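Local coordinates for protein 4-carboxymuconolactone decarboxylase (Sinorhizobium meliloti, PDB 4G9Q) that belongs to the carboxymuconolactone decarboxylase family, forms an all-helical trimer, and may act as a lyase in benzoate degradation or have peroxiredoxin activity, at residues W66-L71 and A237-T242; R73-L78 and P200-L205; L78-A83 and I241-F246; K226-G231 and A262-R267; A92-A97 and V133-A138. All coordinates share one frame; numbering follows the deposited sequence.

Contact 1: W66-L71 and A237-T242; sequences WQRPGL and AAEVIT
R68 and E239 form a side-on salt bridge that ties the loop between helices 51-65 and 73-86 to helix 234-248 of this all-helical fold. The arginine offers two nitrogens, one to each carboxylate oxygen: NE of R68 donates to OE1 of E239 at 2.9 Å, and NH2 of R68 to OE2 of E239 at 3.0 Å. Guanidinium and carboxylate are nearly coplanar, 16° apart, and both oxygens receive through their syn lone pairs. E239 reaches this position by folding. Its CG stands anti to the carbonyl carbon (chi1 -67°), and a bend at chi2 turns the carboxylate toward the type I turn from R68 to L71. R76 is a second salt-bridge partner of E239 OE1. Beside the charged pair, L71 and E239 run antiparallel next to each other, CB of L71 3.6 Å from CB of E239, and L71 CD2 meets V240 CG2 at 4.0 Å. Putting an alanine in place of E239 would probably leave both arginines without their carboxylate and the turn less firmly held. A water links the turn to the glutamate, accepting from G70 N at 2.9 Å and donating to E239 OE2 at 3.1 Å.

Contact 2: R73-L78 and P200-L205; sequences RRDRSL and PRDRSL
R74, D75, R201 and D202 build a four-residue salt-bridge network between two helix starts that share the sequence RDRSL. Each arginine grips the aspartate of the other helix end-on. NH1 and NH2 of R74 take OD1 and OD2 of D202, both at 2.8 Å, while R201 NH1 reaches D75 OD1 at 2.9 Å and R201 NH2 reaches D75 OD2 at 2.8 Å. These donors come from above the carboxylate planes. R74 starts with CG opposite its backbone N (chi1 -178°) and bends at chi2 to reach D202. Each NH1 also bonds the aspartate next to it in sequence, nearly along the C-O axis of OD1. Both OD1 atoms therefore accept two N-H groups, and the interleaved carboxylates probably offset the closeness of the arginine NH1 atoms, 3.6 Å apart.

L78 CD1 lies 3.5 Å above one face of the R74 guanidinium, toward its rim, and L205 CD2 touches D75 OD1 at 3.9 Å. Farther out, E109 forms a salt bridge with R74 NH2, and N72 OD1 accepts from the backbone N of D75. The axes of segments 73-78 and 200-205 lie 47° apart, and helix 107-120 flanks their parent helices, 73-86 and 200-213, through L78, D202 and R203.

Contact 3: L78-A83 and I241-F246; sequences LVTIAA and ITHLAF
V79, A83 and L244 make the apolar half of a helix-helix packing between helices 73-86 and 234-248 inside the all-helical core; the axes of segments 78-83 and 241-246 cross at -45°, 10.4 Å apart. In this half one methyl makes both of the close contacts: CD2 of L244 meets CB of A83 at 3.6 Å and CG1 of V79 at 3.7 Å, so it rests against two residues one helical turn apart.

The other half is polar and makes fewer contacts between the two segments, one hydrogen bond and one oblique approach. All five touching residues are buried, so neither half has a solvent side. H243 swings its ring toward helix 73-86 because its CG lies anti to the backbone N (chi1 -168°), and V79 CG1 approaches its CD2 obliquely at 3.9 Å. Y247 stacks with this ring and W66 meets it edge-to-face, while ND1 of H243 accepts from R76, which together with the bond at NE2 fixes the rotation of the imidazole. On the far side of helix 234-248 the second subunit takes over: Y183 of that subunit meets F246 edge-to-face, and L180 of that subunit packs on I241, T242 and A245. T80 OG1 gives its own proton to the backbone O of R76, one turn earlier, and receives the N-H of H243 NE2 at 2.8 Å, with a bent angle of 147° and the hydroxyl tilted from the ring plane.

Contact 4: K226-G231 and A262-R267; sequences KALDNG and AVFEKR
L228 and F264 mark the nearest approach of the two backbones, their CA atoms 9.4 Å apart, so side chains alone span the distance between the end of helix 220-229 and the last turns of helix 250-267. L228 points across it, and with CG anti to the carbonyl carbon (chi1 -64°) it directs CD1 at V263 and F264. That CD1 meets V263 CG1 at 3.8 Å and comes up to the edge of the F264 ring, 4.0 Å from CE1. The same leucine also lies beneath the arginine: CB of L228 sits 3.4 Å from the plane of the R267 guanidinium, over its centre, so an aliphatic group covers one face of the charge.

Helix 220-229 stops here in a Schellman motif, with G231 taking the positive phi (116°) at which a side chain would collide with the carbonyl O of N230. Just before this end lies D229, an exposed residue, and R267 grips a single oxygen of its carboxylate end-on. OD1 of D229 accepts from R267 NH1 at 2.9 Å and from R267 NH2 at 3.2 Å. Both donors lie on the same face of the carboxylate, whose plane is turned 41° from the guanidinium. The path of the arginine chain nearer the backbone is doubtful, since its CG is modelled too close to V263 O. E234 of helix 234-248 touches both L228 and F264, and V176 of the second subunit packs against F264.

Contact 5: A92-A97 and V133-A138; sequences ALTYYA and VSEAFA
Helices 93-102 and 130-139 form a closely packed pair in which T94 and A136 bring their CA atoms to 5.1 Å, the axes of segments 93-97 and 133-138 passing 8.0 Å apart at a crossing angle of -45°. Such nearness depends on small side chains at the crossing. The CB of A136 faces the backbone of the other helix, 3.7 Å from T94 O, and lies 4.0 Å from the CB of A97. Toward the interior, V133 crosses L93, with its CG2 3.9 Å from L93 CG; I110 and I114 of helix 107-120 back the valine, and L84 and I85 of helix 73-86 back the leucine. V49 of the third subunit also packs on V133, which brings this helix to a trimer interface.

Toward the outside, T94 meets E135. The threonine turns its methyl to the carboxylate, CG2 of T94 lying 3.7 Å from OE2 of E135. The glutamate leaves its helix with CG anti to the backbone N (chi1 -175°) and stays extended beyond, so the chain crosses the threonine at an angle, its CG and carboxylate lying by the methyl, and OE2 finds its salt-bridge partner in K139. With an alanine at E135, the methyl of T94 would probably lose its cover and K139 its carboxylate. Between the two segments the match of small and branched apolar groups carries the pairing without a hydrogen bond; just beyond them, the bond of T94 OG1 to the backbone O of P132 adds a polar link between the helices, and the charge of E135 is met within its own.

Overall arrangement
Contacts 2 and 3 lie nearest the middle of the chain, each about 7 Å from its centre, and share helix 73-86 through L78; one is a buried charge network, the other mostly apolar with a single histidine bond. Contact 1, farther out, uses helix 234-248 as contact 3 does, and R76 links all three by bonding the loop, E239 and H243. Contacts 4 and 5 lie on opposite sides of the chain's centre, about 33 Å apart between their own centres. Contact 4 keeps its salt bridge on its exposed side, whereas contact 5 depends on close apolar packing. Contacts 1 and 3 touch the second subunit most, contact 5 the third.

Contact 1: W66-L71 and A237-T242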
# COMPACT_ATOMS: atom_id res chain seq x y z
N TRP A 66 7.23 21.39 9.51
CA TRP A 66 5.94 22.00 9.84
C TRP A 66 6.04 23.52 9.98
O TRP A 66 5.03 24.21 9.91
CB TRP A 66 5.35 21.39 11.12
CG TRP A 66 4.51 20.17 10.85
CD1 TRP A 66 4.94 18.88 10.79
CD2 TRP A 66 3.09 20.14 10.62
NE1 TRP A 66 3.87 18.04 10.53
CE2 TRP A 66 2.73 18.79 10.43
CE3 TRP A 66 2.10 21.13 10.56
CZ2 TRP A 66 1.41 18.40 10.17
CZ3 TRP A 66 0.78 20.74 10.31
CH2 TRP A 66 0.46 19.38 10.12
N GLN A 67 7.26 24.02 10.15
CA GLN A 67 7.51 25.45 10.34
C GLN A 67 7.86 26.19 9.05
O GLN A 67 8.02 27.42 9.06
CB GLN A 67 8.61 25.68 11.39
CG GLN A 67 8.30 25.11 12.77
CD GLN A 67 6.90 25.46 13.26
OE1 GLN A 67 6.06 24.57 13.45
NE2 GLN A 67 6.64 26.75 13.46
N ARG A 68 7.97 25.46 7.93
CA ARG A 68 8.29 26.07 6.64
C ARG A 68 7.12 26.95 6.19
O ARG A 68 6.01 26.45 6.00
CB ARG A 68 8.60 25.01 5.58
CG ARG A 68 9.85 24.20 5.85
CD ARG A 68 10.09 23.17 4.73
NE ARG A 68 10.22 23.80 3.42
CZ ARG A 68 11.36 24.29 2.92
NH1 ARG A 68 12.49 24.22 3.61
NH2 ARG A 68 11.36 24.85 1.72
N PRO A 69 7.37 28.26 6.03
CA PRO A 69 6.26 29.21 5.87
C PRO A 69 5.57 29.22 4.51
O PRO A 69 4.50 29.83 4.38
CB PRO A 69 6.94 30.57 6.12
CG PRO A 69 8.35 30.35 5.71
CD PRO A 69 8.67 28.94 6.13
N GLY A 70 6.16 28.55 3.51
CA GLY A 70 5.59 28.50 2.16
C GLY A 70 4.23 27.84 2.07
O GLY A 70 3.46 28.08 1.14
N LEU A 71 3.94 26.99 3.05
CA LEU A 71 2.65 26.33 3.16
C LEU A 71 2.24 26.40 4.62
O LEU A 71 3.01 26.01 5.50
CB LEU A 71 2.75 24.88 2.69
CG LEU A 71 1.45 24.09 2.48
CD1 LEU A 71 0.69 24.59 1.25
CD2 LEU A 71 1.78 22.60 2.34
N ALA A 237 2.70 23.78 -4.02
CA ALA A 237 2.77 22.42 -4.54
C ALA A 237 4.11 21.76 -4.21
O ALA A 237 4.16 20.59 -3.86
CB ALA A 237 2.50 22.39 -6.04
N ALA A 238 5.19 22.53 -4.31
CA ALA A 238 6.52 22.04 -3.96
C ALA A 238 6.57 21.70 -2.46
O ALA A 238 7.19 20.71 -2.07
CB ALA A 238 7.59 23.06 -4.33
N GLU A 239 5.93 22.53 -1.64
CA GLU A 239 5.87 22.28 -0.20
C GLU A 239 5.05 21.03 0.12
O GLU A 239 5.37 20.31 1.07
CB GLU A 239 5.31 23.49 0.57
CG GLU A 239 6.21 24.73 0.54
CD GLU A 239 7.52 24.57 1.33
OE1 GLU A 239 7.58 23.78 2.29
OE2 GLU A 239 8.49 25.27 0.98
N VAL A 240 3.99 20.80 -0.65
CA VAL A 240 3.15 19.59 -0.50
C VAL A 240 4.01 18.34 -0.72
O VAL A 240 4.02 17.42 0.11
CB VAL A 240 1.93 19.60 -1.46
CG1 VAL A 240 1.23 18.25 -1.46
CG2 VAL A 240 0.96 20.71 -1.09
N ILE A 241 4.75 18.32 -1.82
CA ILE A 241 5.64 17.21 -2.13
C ILE A 241 6.69 17.04 -1.03
O ILE A 241 6.97 15.92 -0.61
CB ILE A 241 6.31 17.39 -3.51
CG1 ILE A 241 5.24 17.40 -4.61
CG2 ILE A 241 7.34 16.29 -3.78
CD1 ILE A 241 5.75 17.81 -5.99
N THR A 242 7.24 18.15 -0.56
CA THR A 242 8.27 18.13 0.49
C THR A 242 7.72 17.58 1.81
O THR A 242 8.35 16.73 2.45
CB THR A 242 8.89 19.53 0.66
OG1 THR A 242 9.40 19.97 -0.60
CG2 THR A 242 10.02 19.51 1.69
O HOH W 1 8.86 27.54 3.03

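Contact 2: R73-L78 and P200-L205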
# COMPACT_ATOMS: atom_id res chain seq x y z
N ARG A 73 -0.04 26.04 8.30
CA ARG A 73 -0.35 24.87 9.12
C ARG A 73 -1.70 24.24 8.77
O ARG A 73 -1.86 23.03 8.83
CB ARG A 73 -0.33 25.22 10.61
CG ARG A 73 1.06 25.35 11.21
CD ARG A 73 0.98 25.68 12.71
NE ARG A 73 0.36 26.99 12.96
CZ ARG A 73 -0.78 27.19 13.61
NH1 ARG A 73 -1.45 26.17 14.13
NH2 ARG A 73 -1.25 28.42 13.77
N ARG A 74 -2.67 25.09 8.40
CA ARG A 74 -3.98 24.62 7.98
C ARG A 74 -3.86 23.71 6.76
O ARG A 74 -4.42 22.60 6.75
CB ARG A 74 -4.90 25.82 7.69
CG ARG A 74 -6.34 25.47 7.28
CD ARG A 74 -6.45 25.27 5.78
NE ARG A 74 -7.84 25.27 5.30
CZ ARG A 74 -8.18 25.26 4.02
NH1 ARG A 74 -7.24 25.23 3.08
NH2 ARG A 74 -9.46 25.26 3.67
N ASP A 75 -3.14 24.16 5.74
CA ASP A 75 -2.96 23.38 4.52
C ASP A 75 -2.14 22.12 4.79
O ASP A 75 -2.44 21.06 4.24
CB ASP A 75 -2.29 24.20 3.41
CG ASP A 75 -3.22 25.23 2.80
OD1 ASP A 75 -4.45 25.05 2.83
OD2 ASP A 75 -2.71 26.25 2.28
N ARG A 76 -1.11 22.24 5.63
CA ARG A 76 -0.32 21.07 6.01
C ARG A 76 -1.17 20.01 6.72
O ARG A 76 -0.98 18.81 6.52
CB ARG A 76 0.89 21.46 6.87
CG ARG A 76 2.00 22.09 6.07
CD ARG A 76 3.20 22.48 6.93
NE ARG A 76 4.05 23.38 6.15
CZ ARG A 76 5.00 22.97 5.32
NH1 ARG A 76 5.27 21.68 5.17
NH2 ARG A 76 5.70 23.88 4.64
N SER A 77 -2.12 20.46 7.54
CA SER A 77 -3.04 19.54 8.20
C SER A 77 -3.91 18.78 7.19
O SER A 77 -4.09 17.57 7.32
CB SER A 77 -3.91 20.27 9.23
OG SER A 77 -3.17 20.57 10.40
N LEU A 78 -4.43 19.48 6.18
CA LEU A 78 -5.20 18.83 5.12
C LEU A 78 -4.37 17.80 4.35
O LEU A 78 -4.84 16.70 4.08
CB LEU A 78 -5.79 19.86 4.14
CG LEU A 78 -7.06 20.57 4.60
CD1 LEU A 78 -7.35 21.72 3.65
CD2 LEU A 78 -8.25 19.61 4.67
N PRO A 200 -12.70 24.17 -4.40
CA PRO A 200 -12.00 23.43 -5.46
C PRO A 200 -10.49 23.32 -5.22
O PRO A 200 -9.93 22.24 -5.42
CB PRO A 200 -12.30 24.26 -6.70
CG PRO A 200 -13.68 24.78 -6.43
CD PRO A 200 -13.65 25.14 -4.97
N ARG A 201 -9.86 24.41 -4.79
CA ARG A 201 -8.43 24.40 -4.47
C ARG A 201 -8.08 23.34 -3.43
O ARG A 201 -7.10 22.61 -3.57
CB ARG A 201 -7.99 25.77 -3.96
CG ARG A 201 -6.53 25.84 -3.55
CD ARG A 201 -6.40 26.71 -2.32
NE ARG A 201 -5.02 26.89 -1.89
CZ ARG A 201 -4.51 26.41 -0.76
NH1 ARG A 201 -5.26 25.70 0.08
NH2 ARG A 201 -3.24 26.66 -0.46
N ASP A 202 -8.90 23.27 -2.38
CA ASP A 202 -8.67 22.34 -1.28
C ASP A 202 -8.99 20.89 -1.66
O ASP A 202 -8.32 19.97 -1.21
CB ASP A 202 -9.49 22.75 -0.05
CG ASP A 202 -9.05 24.09 0.50
OD1 ASP A 202 -7.84 24.36 0.54
OD2 ASP A 202 -9.93 24.89 0.92
N ARG A 203 -10.01 20.70 -2.50
CA ARG A 203 -10.34 19.36 -2.99
C ARG A 203 -9.20 18.84 -3.87
O ARG A 203 -8.83 17.67 -3.79
CB ARG A 203 -11.67 19.35 -3.75
CG ARG A 203 -12.24 17.95 -3.97
CD ARG A 203 -13.60 17.99 -4.67
NE ARG A 203 -14.63 18.63 -3.85
CZ ARG A 203 -15.34 18.02 -2.90
NH1 ARG A 203 -15.14 16.74 -2.61
NH2 ARG A 203 -16.25 18.71 -2.22
N SER A 204 -8.64 19.71 -4.70
CA SER A 204 -7.48 19.36 -5.51
C SER A 204 -6.26 19.08 -4.63
O SER A 204 -5.50 18.15 -4.90
CB SER A 204 -7.18 20.46 -6.53
OG SER A 204 -8.15 20.46 -7.57
N LEU A 205 -6.09 19.90 -3.59
CA LEU A 205 -5.00 19.71 -2.63
C LEU A 205 -5.04 18.31 -1.99
O LEU A 205 -4.04 17.60 -1.97
CB LEU A 205 -5.03 20.80 -1.55
CG LEU A 205 -3.97 20.72 -0.44
CD1 LEU A 205 -2.56 20.81 -1.03
CD2 LEU A 205 -4.18 21.81 0.60

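Contact 3: L78-A83 and I241-F246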
# COMPACT_ATOMS: atom_id res chain seq x y z
N LEU A 78 -4.43 19.48 6.18
CA LEU A 78 -5.20 18.83 5.12
C LEU A 78 -4.37 17.80 4.35
O LEU A 78 -4.84 16.70 4.08
CB LEU A 78 -5.79 19.86 4.14
CG LEU A 78 -7.06 20.57 4.60
CD1 LEU A 78 -7.35 21.72 3.65
CD2 LEU A 78 -8.25 19.61 4.67
N VAL A 79 -3.14 18.18 4.02
CA VAL A 79 -2.20 17.29 3.32
C VAL A 79 -1.90 16.04 4.15
O VAL A 79 -1.86 14.92 3.63
CB VAL A 79 -0.90 18.03 2.96
CG1 VAL A 79 0.19 17.07 2.50
CG2 VAL A 79 -1.17 19.09 1.89
N THR A 80 -1.69 16.25 5.45
CA THR A 80 -1.35 15.16 6.36
C THR A 80 -2.52 14.20 6.54
O THR A 80 -2.35 12.98 6.46
CB THR A 80 -0.88 15.70 7.72
OG1 THR A 80 0.19 16.63 7.51
CG2 THR A 80 -0.37 14.55 8.62
N ILE A 81 -3.72 14.75 6.76
CA ILE A 81 -4.92 13.90 6.87
C ILE A 81 -5.10 13.06 5.61
O ILE A 81 -5.34 11.85 5.69
CB ILE A 81 -6.18 14.74 7.20
CG1 ILE A 81 -6.12 15.20 8.66
CG2 ILE A 81 -7.45 13.93 6.94
CD1 ILE A 81 -7.21 16.19 9.00
N ALA A 82 -4.97 13.69 4.44
CA ALA A 82 -5.12 12.98 3.17
C ALA A 82 -4.10 11.84 3.05
O ALA A 82 -4.46 10.72 2.66
CB ALA A 82 -5.00 13.95 2.00
N ALA A 83 -2.85 12.11 3.43
CA ALA A 83 -1.79 11.09 3.39
C ALA A 83 -2.10 9.89 4.31
O ALA A 83 -1.98 8.73 3.89
CB ALA A 83 -0.45 11.70 3.76
N ILE A 241 4.75 18.32 -1.82
CA ILE A 241 5.64 17.21 -2.13
C ILE A 241 6.69 17.04 -1.03
O ILE A 241 6.97 15.92 -0.61
CB ILE A 241 6.31 17.39 -3.51
CG1 ILE A 241 5.24 17.40 -4.61
CG2 ILE A 241 7.34 16.29 -3.78
CD1 ILE A 241 5.75 17.81 -5.99
N THR A 242 7.24 18.15 -0.56
CA THR A 242 8.27 18.13 0.49
C THR A 242 7.72 17.58 1.81
O THR A 242 8.35 16.73 2.45
CB THR A 242 8.89 19.53 0.66
OG1 THR A 242 9.40 19.97 -0.60
CG2 THR A 242 10.02 19.51 1.69
N HIS A 243 6.54 18.04 2.20
CA HIS A 243 5.86 17.57 3.40
C HIS A 243 5.63 16.05 3.33
O HIS A 243 5.85 15.32 4.30
CB HIS A 243 4.54 18.32 3.57
CG HIS A 243 3.89 18.14 4.90
ND1 HIS A 243 4.22 18.90 6.00
CD2 HIS A 243 2.91 17.30 5.30
CE1 HIS A 243 3.48 18.53 7.03
NE2 HIS A 243 2.68 17.55 6.63
N LEU A 244 5.21 15.59 2.16
CA LEU A 244 4.88 14.19 1.95
C LEU A 244 6.09 13.26 1.89
O LEU A 244 5.94 12.05 2.06
CB LEU A 244 4.02 14.03 0.69
CG LEU A 244 2.61 14.58 0.83
CD1 LEU A 244 1.88 14.51 -0.51
CD2 LEU A 244 1.83 13.84 1.91
N ALA A 245 7.29 13.80 1.66
CA ALA A 245 8.51 12.99 1.77
C ALA A 245 8.60 12.36 3.16
O ALA A 245 9.02 11.21 3.32
CB ALA A 245 9.74 13.82 1.49
N PHE A 246 8.18 13.12 4.17
CA PHE A 246 8.23 12.67 5.55
C PHE A 246 7.09 11.73 5.89
O PHE A 246 7.30 10.69 6.51
CB PHE A 246 8.30 13.86 6.51
CG PHE A 246 9.52 14.70 6.31
CD1 PHE A 246 10.65 14.51 7.11
CD2 PHE A 246 9.57 15.65 5.30
CE1 PHE A 246 11.79 15.27 6.92
CE2 PHE A 246 10.72 16.41 5.09
CZ PHE A 246 11.83 16.22 5.90

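Contact 4: K226-G231 and A262-R267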
# COMPACT_ATOMS: atom_id res chain seq x y z
N LYS A 226 -5.09 20.83 -12.39
CA LYS A 226 -6.35 21.27 -11.81
C LYS A 226 -6.14 22.10 -10.54
O LYS A 226 -6.79 23.13 -10.35
CB LYS A 226 -7.27 20.07 -11.57
CG LYS A 226 -8.73 20.42 -11.35
CD LYS A 226 -9.59 19.16 -11.32
CE LYS A 226 -11.06 19.47 -11.00
NZ LYS A 226 -11.70 20.36 -12.02
N ALA A 227 -5.22 21.66 -9.68
CA ALA A 227 -4.89 22.37 -8.45
C ALA A 227 -4.34 23.76 -8.74
O ALA A 227 -4.72 24.74 -8.09
CB ALA A 227 -3.88 21.57 -7.62
N LEU A 228 -3.44 23.84 -9.71
CA LEU A 228 -2.84 25.11 -10.10
C LEU A 228 -3.89 26.03 -10.73
O LEU A 228 -3.95 27.21 -10.40
CB LEU A 228 -1.64 24.89 -11.04
CG LEU A 228 -0.44 24.15 -10.44
CD1 LEU A 228 0.52 23.71 -11.53
CD2 LEU A 228 0.30 24.98 -9.37
N ASP A 229 -4.74 25.46 -11.60
CA ASP A 229 -5.90 26.18 -12.16
C ASP A 229 -6.81 26.70 -11.04
O ASP A 229 -7.34 27.81 -11.14
CB ASP A 229 -6.74 25.28 -13.08
CG ASP A 229 -6.03 24.92 -14.39
OD1 ASP A 229 -4.98 25.51 -14.72
OD2 ASP A 229 -6.55 24.03 -15.09
N ASN A 230 -6.97 25.90 -9.99
CA ASN A 230 -7.84 26.24 -8.86
C ASN A 230 -7.23 27.20 -7.84
O ASN A 230 -7.89 27.62 -6.89
CB ASN A 230 -8.36 24.97 -8.17
CG ASN A 230 -9.40 24.22 -9.01
OD1 ASN A 230 -9.95 24.77 -9.97
ND2 ASN A 230 -9.66 22.97 -8.65
N GLY A 231 -5.96 27.55 -8.03
CA GLY A 231 -5.34 28.58 -7.20
C GLY A 231 -4.18 28.18 -6.30
O GLY A 231 -3.60 29.03 -5.63
N ALA A 262 7.44 18.61 -15.18
CA ALA A 262 6.84 18.61 -16.51
C ALA A 262 5.61 19.52 -16.56
O ALA A 262 5.42 20.26 -17.53
CB ALA A 262 6.48 17.20 -16.93
N VAL A 263 4.80 19.48 -15.51
CA VAL A 263 3.62 20.34 -15.40
C VAL A 263 4.03 21.81 -15.37
O VAL A 263 3.50 22.62 -16.12
CB VAL A 263 2.75 19.98 -14.18
CG1 VAL A 263 1.69 21.05 -13.92
CG2 VAL A 263 2.08 18.62 -14.38
N PHE A 264 4.98 22.15 -14.50
CA PHE A 264 5.42 23.55 -14.38
C PHE A 264 5.96 24.07 -15.71
O PHE A 264 5.67 25.21 -16.12
CB PHE A 264 6.48 23.71 -13.28
CG PHE A 264 6.02 23.34 -11.89
CD1 PHE A 264 4.67 23.38 -11.53
CD2 PHE A 264 6.96 22.98 -10.92
CE1 PHE A 264 4.27 23.03 -10.24
CE2 PHE A 264 6.56 22.64 -9.62
CZ PHE A 264 5.22 22.67 -9.28
N GLU A 265 6.74 23.24 -16.40
CA GLU A 265 7.34 23.63 -17.67
C GLU A 265 6.30 23.79 -18.77
O GLU A 265 6.37 24.71 -19.58
CB GLU A 265 8.43 22.65 -18.09
CG GLU A 265 9.67 22.72 -17.20
CD GLU A 265 10.83 21.88 -17.70
OE1 GLU A 265 10.65 21.10 -18.66
OE2 GLU A 265 11.92 22.01 -17.12
N LYS A 266 5.31 22.89 -18.78
CA LYS A 266 4.25 22.93 -19.78
C LYS A 266 3.39 24.19 -19.65
O LYS A 266 2.97 24.75 -20.67
CB LYS A 266 3.39 21.66 -19.71
CG LYS A 266 2.22 21.62 -20.69
CD LYS A 266 2.58 20.90 -21.98
CE LYS A 266 1.35 20.70 -22.85
NZ LYS A 266 1.70 20.13 -24.17
N ARG A 267 3.14 24.63 -18.41
CA ARG A 267 2.34 25.85 -18.18
C ARG A 267 3.05 27.11 -18.66
O ARG A 267 2.42 28.14 -18.86
CB ARG A 267 1.91 26.04 -16.71
CG ARG A 267 1.92 24.80 -15.83
CD ARG A 267 0.57 24.47 -15.17
NE ARG A 267 -0.16 25.60 -14.59
CZ ARG A 267 -1.49 25.63 -14.50
NH1 ARG A 267 -2.21 24.61 -14.94
NH2 ARG A 267 -2.11 26.68 -13.96

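Contact 5: A92-A97 and V133-A138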
# COMPACT_ATOMS: atom_id res chain seq x y z
N ALA A 92 -3.54 7.07 13.51
CA ALA A 92 -2.86 8.35 13.73
C ALA A 92 -3.81 9.55 13.60
O ALA A 92 -3.47 10.66 14.02
CB ALA A 92 -1.70 8.49 12.74
N LEU A 93 -4.99 9.31 13.03
CA LEU A 93 -5.95 10.36 12.73
C LEU A 93 -6.57 11.03 13.94
O LEU A 93 -6.96 12.18 13.87
CB LEU A 93 -7.07 9.83 11.83
CG LEU A 93 -7.30 10.35 10.41
CD1 LEU A 93 -6.08 11.00 9.75
CD2 LEU A 93 -7.86 9.22 9.55
N THR A 94 -6.69 10.31 15.05
CA THR A 94 -7.24 10.92 16.26
C THR A 94 -6.40 12.14 16.63
O THR A 94 -6.93 13.24 16.84
CB THR A 94 -7.32 9.92 17.43
OG1 THR A 94 -8.05 8.76 17.01
CG2 THR A 94 -8.05 10.54 18.62
N TYR A 95 -5.08 11.96 16.67
CA TYR A 95 -4.17 13.06 16.95
C TYR A 95 -4.18 14.08 15.81
O TYR A 95 -4.32 15.28 16.05
CB TYR A 95 -2.74 12.54 17.20
CG TYR A 95 -1.73 13.65 17.31
CD1 TYR A 95 -1.56 14.35 18.51
CD2 TYR A 95 -0.94 14.01 16.22
CE1 TYR A 95 -0.63 15.38 18.60
CE2 TYR A 95 -0.02 15.03 16.30
CZ TYR A 95 0.14 15.71 17.50
OH TYR A 95 1.05 16.73 17.57
N TYR A 96 -4.04 13.60 14.57
CA TYR A 96 -3.88 14.52 13.45
C TYR A 96 -5.14 15.29 13.07
O TYR A 96 -5.05 16.43 12.63
CB TYR A 96 -3.22 13.84 12.24
CG TYR A 96 -1.71 13.84 12.37
CD1 TYR A 96 -0.98 15.01 12.19
CD2 TYR A 96 -1.03 12.68 12.72
CE1 TYR A 96 0.40 15.02 12.32
CE2 TYR A 96 0.36 12.68 12.85
CZ TYR A 96 1.06 13.85 12.65
OH TYR A 96 2.43 13.86 12.79
N ALA A 97 -6.31 14.68 13.27
CA ALA A 97 -7.58 15.38 13.05
C ALA A 97 -7.79 16.45 14.11
O ALA A 97 -8.25 17.55 13.79
CB ALA A 97 -8.76 14.41 13.01
N VAL A 133 -11.61 9.43 13.77
CA VAL A 133 -12.10 10.81 13.59
C VAL A 133 -13.32 11.10 14.48
O VAL A 133 -13.45 12.21 14.99
CB VAL A 133 -12.37 11.16 12.10
CG1 VAL A 133 -12.98 12.55 11.96
CG2 VAL A 133 -11.08 11.08 11.29
N SER A 134 -14.20 10.11 14.66
CA SER A 134 -15.34 10.29 15.57
C SER A 134 -14.87 10.58 16.99
O SER A 134 -15.47 11.39 17.69
CB SER A 134 -16.29 9.08 15.55
OG SER A 134 -15.71 7.94 16.17
N GLU A 135 -13.78 9.93 17.40
CA GLU A 135 -13.19 10.18 18.72
C GLU A 135 -12.66 11.61 18.82
O GLU A 135 -12.90 12.30 19.82
CB GLU A 135 -12.09 9.16 19.02
CG GLU A 135 -11.49 9.28 20.42
CD GLU A 135 -10.37 8.30 20.68
OE1 GLU A 135 -10.39 7.18 20.11
OE2 GLU A 135 -9.47 8.64 21.48
N ALA A 136 -11.96 12.06 17.78
CA ALA A 136 -11.45 13.42 17.71
C ALA A 136 -12.58 14.44 17.80
O ALA A 136 -12.47 15.43 18.54
CB ALA A 136 -10.63 13.63 16.45
N PHE A 137 -13.66 14.19 17.06
CA PHE A 137 -14.83 15.07 17.07
C PHE A 137 -15.53 15.08 18.43
O PHE A 137 -15.91 16.14 18.93
CB PHE A 137 -15.84 14.67 15.98
CG PHE A 137 -15.44 15.08 14.59
CD1 PHE A 137 -14.35 15.92 14.36
CD2 PHE A 137 -16.19 14.65 13.49
CE1 PHE A 137 -13.99 16.30 13.06
CE2 PHE A 137 -15.84 15.04 12.19
CZ PHE A 137 -14.74 15.87 11.98
N ALA A 138 -15.71 13.89 19.02
CA ALA A 138 -16.38 13.77 20.32
C ALA A 138 -15.66 14.56 21.42
O ALA A 138 -16.31 15.24 22.21
CB ALA A 138 -16.53 12.30 20.72